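Local coordinates for spore germination protein GerM (Bacillus subtilis subsp. subtilis str. 168, PDB 6GZB) that has a molecular role that is still unknown but affects both sporulation and germination, and carries two GerMN domains in tandem, at residues Leu96-Arg101 against Asn209-Tyr214. Numbering follows the deposited sequence.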
ATOM      1  N   LEU A  96      -0.716  19.272   0.055  1.00 36.44           N
ATOM      2  CA  LEU A  96      -1.019  18.317   1.121  1.00 30.46           C
ATOM      3  C   LEU A  96      -2.525  18.211   1.312  1.00 33.40           C
ATOM      4  O   LEU A  96      -3.175  19.183   1.654  1.00 38.70           O
ATOM      5  CB  LEU A  96      -0.364  18.779   2.427  1.00 41.49           C
ATOM      6  CG  LEU A  96      -0.252  17.784   3.585  1.00 39.49           C
ATOM      7  CD1 LEU A  96       0.569  16.578   3.171  1.00 38.59           C
ATOM      8  CD2 LEU A  96       0.377  18.462   4.790  1.00 38.53           C
ATOM      9  N   PRO A  97      -3.091  17.018   1.106  1.00 36.61           N
ATOM     10  CA  PRO A  97      -4.513  16.860   1.368  1.00 29.69           C
ATOM     11  C   PRO A  97      -4.863  16.984   2.844  1.00 38.22           C
ATOM     12  O   PRO A  97      -4.070  16.608   3.719  1.00 33.72           O
ATOM     13  CB  PRO A  97      -4.814  15.443   0.865  1.00 27.90           C
ATOM     14  CG  PRO A  97      -3.757  15.179  -0.148  1.00 33.37           C
ATOM     15  CD  PRO A  97      -2.538  15.884   0.355  1.00 32.48           C
ATOM     16  N   ASN A  98      -6.088  17.414   3.106  1.00 34.16           N
ATOM     17  CA  ASN A  98      -6.619  17.446   4.459  1.00 37.61           C
ATOM     18  C   ASN A  98      -6.644  16.033   5.045  1.00 32.75           C
ATOM     19  O   ASN A  98      -7.054  15.079   4.384  1.00 32.87           O
ATOM     20  CB  ASN A  98      -8.039  18.034   4.466  1.00 38.75           C
ATOM     21  CG  ASN A  98      -8.074  19.511   4.091  1.00 52.45           C
ATOM     22  OD1 ASN A  98      -7.104  20.245   4.273  1.00 44.02           O
ATOM     23  ND2 ASN A  98      -9.214  19.954   3.581  1.00 47.89           N
ATOM     24  N   GLY A  99      -6.275  15.925   6.317  1.00 29.67           N
ATOM     25  CA  GLY A  99      -6.304  14.654   7.032  1.00 28.42           C
ATOM     26  C   GLY A  99      -5.022  13.850   6.858  1.00 26.14           C
ATOM     27  O   GLY A  99      -4.968  12.672   7.213  1.00 33.22           O
ATOM     28  N   PHE A 100      -4.002  14.478   6.288  1.00 26.50           N
ATOM     29  CA  PHE A 100      -2.703  13.836   6.099  1.00 27.53           C
ATOM     30  C   PHE A 100      -1.589  14.768   6.535  1.00 30.35           C
ATOM     31  O   PHE A 100      -1.735  15.987   6.455  1.00 29.76           O
ATOM     32  CB  PHE A 100      -2.494  13.468   4.624  1.00 26.53           C
ATOM     33  CG  PHE A 100      -3.401  12.386   4.141  1.00 27.57           C
ATOM     34  CD1 PHE A 100      -4.670  12.689   3.670  1.00 29.84           C
ATOM     35  CD2 PHE A 100      -3.004  11.059   4.196  1.00 30.54           C
ATOM     36  CE1 PHE A 100      -5.512  11.687   3.234  1.00 24.11           C
ATOM     37  CE2 PHE A 100      -3.860  10.052   3.798  1.00 30.29           C
ATOM     38  CZ  PHE A 100      -5.109  10.370   3.303  1.00 26.39           C
ATOM     39  N   ARG A 101      -0.452  14.191   6.922  1.00 28.95           N
ATOM     40  CA  ARG A 101       0.738  14.976   7.239  1.00 31.28           C
ATOM     41  C   ARG A 101       1.972  14.402   6.549  1.00 29.90           C
ATOM     42  O   ARG A 101       1.990  13.236   6.165  1.00 26.32           O
ATOM     43  CB  ARG A 101       0.968  15.035   8.755  1.00 30.73           C
ATOM     44  CG  ARG A 101       1.255  13.696   9.419  1.00 31.05           C
ATOM     45  CD  ARG A 101       1.499  13.857  10.924  1.00 35.13           C
ATOM     46  NE  ARG A 101       1.418  12.600  11.686  1.00 35.70           N
ATOM     47  CZ  ARG A 101       2.466  11.965  12.219  1.00 32.46           C
ATOM     48  NH1 ARG A 101       3.690  12.431  12.056  1.00 34.66           N
ATOM     49  NH2 ARG A 101       2.293  10.844  12.896  1.00 33.11           N
ATOM     50  N   ASN A 209     -12.159  10.513   4.726  1.00 41.85           N
ATOM     51  CA  ASN A 209     -12.227  11.788   5.413  1.00 48.77           C
ATOM     52  C   ASN A 209     -13.204  12.712   4.683  1.00 43.00           C
ATOM     53  O   ASN A 209     -13.968  12.272   3.823  1.00 62.23           O
ATOM     54  CB  ASN A 209     -10.829  12.411   5.499  1.00 39.07           C
ATOM     55  CG  ASN A 209     -10.163  12.546   4.143  1.00 46.97           C
ATOM     56  OD1 ASN A 209     -10.821  12.527   3.094  1.00 45.81           O
ATOM     57  ND2 ASN A 209      -8.843  12.698   4.158  1.00 50.31           N
ATOM     58  N   GLU A 210     -13.212  13.978   5.072  1.00 55.27           N
ATOM     59  CA  GLU A 210     -14.112  14.953   4.472  1.00 56.57           C
ATOM     60  C   GLU A 210     -14.127  14.838   2.949  1.00 47.93           C
ATOM     61  O   GLU A 210     -15.188  14.737   2.362  1.00 48.93           O
ATOM     62  CB  GLU A 210     -13.706  16.366   4.888  1.00 73.33           C
ATOM     63  CG  GLU A 210     -12.202  16.573   4.974  1.00 89.81           C
ATOM     64  CD  GLU A 210     -11.824  18.038   4.977  1.00108.63           C
ATOM     65  OE1 GLU A 210     -11.432  18.554   3.904  1.00 72.45           O
ATOM     66  OE2 GLU A 210     -11.954  18.676   6.044  1.00102.52           O
ATOM     67  N   ASP A 211     -12.949  14.772   2.329  1.00 61.84           N
ATOM     68  CA  ASP A 211     -12.812  14.870   0.873  1.00 50.50           C
ATOM     69  C   ASP A 211     -13.075  13.564   0.118  1.00 57.16           C
ATOM     70  O   ASP A 211     -13.505  13.600  -1.037  1.00 50.87           O
ATOM     71  CB  ASP A 211     -11.401  15.322   0.492  1.00 56.99           C
ATOM     72  CG  ASP A 211     -11.026  16.664   1.076  1.00 67.78           C
ATOM     73  OD1 ASP A 211     -11.857  17.599   1.037  1.00 66.97           O
ATOM     74  OD2 ASP A 211      -9.853  16.800   1.491  1.00 58.07           O
ATOM     75  N   SER A 212     -12.643  12.436   0.675  1.00 48.84           N
ATOM     76  CA  SER A 212     -12.580  11.208  -0.110  1.00 49.13           C
ATOM     77  C   SER A 212     -12.513   9.915   0.702  1.00 40.65           C
ATOM     78  O   SER A 212     -12.231   9.911   1.899  1.00 37.35           O
ATOM     79  CB  SER A 212     -11.397  11.257  -1.086  1.00 67.66           C
ATOM     80  OG  SER A 212     -10.154  11.212  -0.399  1.00 74.80           O
ATOM     81  N   GLU A 213     -12.859   8.827   0.025  1.00 35.21           N
ATOM     82  CA  GLU A 213     -12.455   7.487   0.408  1.00 42.62           C
ATOM     83  C   GLU A 213     -11.041   7.215  -0.098  1.00 38.30           C
ATOM     84  O   GLU A 213     -10.638   7.703  -1.149  1.00 33.27           O
ATOM     85  CB  GLU A 213     -13.388   6.454  -0.220  1.00 39.56           C
ATOM     86  CG  GLU A 213     -14.810   6.440   0.309  1.00 48.88           C
ATOM     87  CD  GLU A 213     -15.663   5.395  -0.396  1.00 46.49           C
ATOM     88  OE1 GLU A 213     -15.499   5.230  -1.620  1.00 44.31           O
ATOM     89  OE2 GLU A 213     -16.444   4.693   0.279  1.00 69.59           O
ATOM     90  N   TYR A 214     -10.293   6.418   0.651  1.00 29.04           N
ATOM     91  CA  TYR A 214      -8.989   5.991   0.209  1.00 26.29           C
ATOM     92  C   TYR A 214      -8.648   4.628   0.789  1.00 25.28           C
ATOM     93  O   TYR A 214      -9.331   4.128   1.666  1.00 27.91           O
ATOM     94  CB  TYR A 214      -7.924   7.032   0.570  1.00 26.66           C
ATOM     95  CG  TYR A 214      -7.856   7.397   2.040  1.00 28.34           C
ATOM     96  CD1 TYR A 214      -7.002   6.728   2.894  1.00 25.86           C
ATOM     97  CD2 TYR A 214      -8.554   8.486   2.542  1.00 30.37           C
ATOM     98  CE1 TYR A 214      -6.924   7.058   4.233  1.00 27.15           C
ATOM     99  CE2 TYR A 214      -8.445   8.859   3.871  1.00 27.49           C
ATOM    100  CZ  TYR A 214      -7.633   8.141   4.712  1.00 30.84           C
ATOM    101  OH  TYR A 214      -7.492   8.510   6.026  1.00 26.32           O
TER
HETATM  102  O   HOH W   1      -8.132  14.373   1.965  1.00 34.86           O
HETATM  103  O   HOH W   2      -7.315  11.428   6.540  1.00 37.33           O
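Phe100 meets Tyr214 in an edge-to-face aromatic contact that joins the two GerMN domains, where the turn Pro97-Phe100 faces the hairpin loop between strands 198-208 and 213-223. Phe100, whose flat ring presents an edge, sets its CZ over the centre of the Tyr214 ring, 3.7 Å from Tyr214 CZ, with the planes 58° apart. Tyr214 CG lies between the backbone N and the carbonyl carbon (chi1 56°), in a side chain that reaches tip to tip toward Phe100. Tyrosine suits this place because its ring offers a face while OH is hydrogen-bonded to Asp60 OD2 of strand 51-60 and accepts from a water. That water also donates to Gly99 O (2.7 Å) and accepts from Asn209 ND2, whose amide stands perpendicular to the Phe100 ring. Replacing Tyr214 by an alanine would probably leave Phe100 CZ without its aromatic face and Asp60 without this hydroxyl partner.

Farther out, a second water donates to Asn98 O and Asp211 OD2. Asn98 ND2 donates to Glu210 OE1 (2.6 Å) from above the carboxylate plane, but Glu210 is poorly ordered, so the shortness is no mark of strength. At Gly99 (phi 87°) a side chain would jam against the preceding carbonyl and clash with Asn209 ND2. Asparagine suits position 209 because OD1 can accept from Ser212 N (3.0 Å), nearly along the C=O axis, while ND2 serves the water. A type II turn with glycine third thus faces an Asx motif in a beta-hairpin loop, a partly hydrated interface between tandem domains.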